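Local coordinates for PUA domain-containing protein (Archaeoglobus fulgidus DSM 4304, PDB 2Q07) that probably binds RNA and belongs to the archaeosine synthase type 1 family, whose pathway modifies tRNA; this chain is its C-terminal part, ending in a PUA domain, at residues 28-33 with 112-117. Sequence-based numbering, arbitrary orientation.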
loop_
_atom_site.group_PDB
_atom_site.type_symbol
_atom_site.label_atom_id
_atom_site.label_comp_id
_atom_site.label_asym_id
_atom_site.label_seq_id
_atom_site.Cartn_x
_atom_site.Cartn_y
_atom_site.Cartn_z
ATOM N N PHE A 28 -12.867 3.239 -4.364
ATOM C CA PHE A 28 -13.349 4.008 -5.503
ATOM C C PHE A 28 -14.625 3.350 -6.032
ATOM O O PHE A 28 -15.219 3.809 -7.011
ATOM C CB PHE A 28 -12.282 4.053 -6.599
ATOM C CG PHE A 28 -11.872 2.696 -7.105
ATOM C CD1 PHE A 28 -12.657 2.014 -8.040
ATOM C CD2 PHE A 28 -10.700 2.102 -6.656
ATOM C CE1 PHE A 28 -12.273 0.765 -8.519
ATOM C CE2 PHE A 28 -10.304 0.851 -7.129
ATOM C CZ PHE A 28 -11.089 0.180 -8.062
ATOM N N SER A 29 -15.052 2.286 -5.351
ATOM C CA SER A 29 -16.238 1.520 -5.750
ATOM C C SER A 29 -17.097 1.172 -4.537
ATOM O O SER A 29 -16.626 1.210 -3.407
ATOM C CB SER A 29 -15.786 0.226 -6.446
ATOM O OG SER A 29 -16.872 -0.653 -6.709
ATOM N N ASP A 30 -18.355 0.820 -4.781
ATOM C CA ASP A 30 -19.267 0.454 -3.706
ATOM C C ASP A 30 -19.266 -1.062 -3.555
ATOM O O ASP A 30 -19.921 -1.614 -2.670
ATOM C CB ASP A 30 -20.680 0.945 -4.024
ATOM C CG ASP A 30 -21.263 0.287 -5.262
ATOM O OD1 ASP A 30 -20.499 -0.046 -6.187
ATOM O OD2 ASP A 30 -22.494 0.111 -5.322
ATOM N N THR A 31 -18.525 -1.731 -4.433
ATOM C CA THR A 31 -18.415 -3.184 -4.404
ATOM C C THR A 31 -16.954 -3.589 -4.212
ATOM O O THR A 31 -16.053 -2.950 -4.744
ATOM C CB THR A 31 -18.945 -3.806 -5.724
ATOM O OG1 THR A 31 -20.349 -3.552 -5.831
ATOM C CG2 THR A 31 -18.709 -5.313 -5.757
ATOM N N VAL A 32 -16.717 -4.637 -3.429
ATOM C CA VAL A 32 -15.353 -5.109 -3.225
ATOM C C VAL A 32 -15.251 -6.595 -3.557
ATOM O O VAL A 32 -16.064 -7.406 -3.103
ATOM C CB VAL A 32 -14.860 -4.884 -1.776
ATOM C CG1 VAL A 32 -15.736 -5.650 -0.785
ATOM C CG2 VAL A 32 -13.410 -5.336 -1.652
ATOM N N LEU A 33 -14.248 -6.937 -4.356
ATOM C CA LEU A 33 -13.995 -8.310 -4.762
ATOM C C LEU A 33 -12.942 -8.962 -3.855
ATOM O O LEU A 33 -11.836 -8.427 -3.692
ATOM C CB LEU A 33 -13.502 -8.318 -6.211
ATOM C CG LEU A 33 -13.102 -9.658 -6.810
ATOM C CD1 LEU A 33 -14.302 -10.587 -6.815
ATOM C CD2 LEU A 33 -12.568 -9.430 -8.224
ATOM N N GLY A 112 -16.834 0.936 3.534
ATOM C CA GLY A 112 -18.248 1.248 3.392
ATOM C C GLY A 112 -18.908 0.636 2.169
ATOM O O GLY A 112 -19.816 1.229 1.591
ATOM N N PHE A 113 -18.460 -0.554 1.784
ATOM C CA PHE A 113 -19.011 -1.243 0.624
ATOM C C PHE A 113 -20.455 -1.689 0.851
ATOM O O PHE A 113 -20.845 -2.037 1.968
ATOM C CB PHE A 113 -18.157 -2.464 0.278
ATOM C CG PHE A 113 -16.698 -2.153 0.075
ATOM C CD1 PHE A 113 -15.757 -2.495 1.050
ATOM C CD2 PHE A 113 -16.264 -1.522 -1.085
ATOM C CE1 PHE A 113 -14.397 -2.211 0.869
ATOM C CE2 PHE A 113 -14.914 -1.231 -1.283
ATOM C CZ PHE A 113 -13.976 -1.577 -0.301
ATOM N N ARG A 114 -21.249 -1.671 -0.216
ATOM C CA ARG A 114 -22.638 -2.103 -0.111
ATOM C C ARG A 114 -22.722 -3.576 -0.472
ATOM O O ARG A 114 -23.690 -4.248 -0.139
ATOM C CB ARG A 114 -23.542 -1.302 -1.050
ATOM C CG ARG A 114 -23.216 -1.456 -2.535
ATOM C CD ARG A 114 -24.394 -0.986 -3.398
ATOM N NE ARG A 114 -25.050 -2.108 -4.059
ATOM C CZ ARG A 114 -24.629 -2.659 -5.193
ATOM N NH1 ARG A 114 -23.555 -2.182 -5.804
ATOM N NH2 ARG A 114 -25.267 -3.700 -5.702
ATOM N N LYS A 115 -21.694 -4.073 -1.155
ATOM C CA LYS A 115 -21.662 -5.469 -1.559
ATOM C C LYS A 115 -20.249 -6.055 -1.549
ATOM O O LYS A 115 -19.285 -5.404 -1.952
ATOM C CB LYS A 115 -22.276 -5.623 -2.955
ATOM C CG LYS A 115 -22.580 -7.066 -3.323
ATOM C CD LYS A 115 -21.699 -7.548 -4.450
ATOM C CE LYS A 115 -22.169 -6.993 -5.785
ATOM N NZ LYS A 115 -23.410 -7.677 -6.234
ATOM N N VAL A 116 -20.147 -7.289 -1.072
ATOM C CA VAL A 116 -18.886 -8.009 -0.998
ATOM C C VAL A 116 -19.008 -9.268 -1.863
ATOM O O VAL A 116 -19.851 -10.121 -1.595
ATOM C CB VAL A 116 -18.575 -8.449 0.470
ATOM C CG1 VAL A 116 -17.309 -9.314 0.518
ATOM C CG2 VAL A 116 -18.428 -7.244 1.364
ATOM N N VAL A 117 -18.195 -9.365 -2.915
ATOM C CA VAL A 117 -18.199 -10.541 -3.768
ATOM C C VAL A 117 -17.016 -11.418 -3.372
ATOM O O VAL A 117 -15.859 -11.094 -3.670
ATOM C CB VAL A 117 -18.040 -10.187 -5.265
ATOM C CG1 VAL A 117 -18.127 -11.447 -6.080
ATOM C CG2 VAL A 117 -19.095 -9.195 -5.689
#
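Backbone hydrogen bonds join 31-33 and 115-117 as parallel neighbours inside the mixed sheet of the DUF5591 region, assigned to the UDG-like clan. Val-32 serves both directions, each bond nearly along the C=O axis: its N donates to Lys-115 O (3.1 Å). Val-32 O accepts from Val-117 N (2.9 Å). Ahead of the strands, Asp-30 O takes the N-H of Arg-114 in its carbonyl plane (2.8 Å) and a weak second bond from Lys-115 N. Arg-114, bent at chi3 (-110°), runs alongside Asp-30 in a salt bridge, Arg-114 NH1 to Asp-30 OD2 (2.6 Å), with NH1 above the carboxylate plane. On the face carrying Val-32 and Val-116, Val-32 CB sits over the centre of the Phe-113 ring, 3.5 Å from its centroid, in a CH-pi contact. Phe-113 CG, anti to the carbonyl carbon (chi1 -55°), lays the ring across Val-32. Val-32 CG1 also reaches Val-116 CG2 (3.8 Å). On the other face, Leu-33 CD1 meets Val-117 CG1 (4.0 Å), and both side chains touch Leu-156 of helix 150-160. An alanine in place of Phe-113 would remove the ring and is likely to loosen packing over Val-32 and against Tyr-25 and Pro-27. The chemistry thus grades from exposed ion pair to buried hydrocarbon.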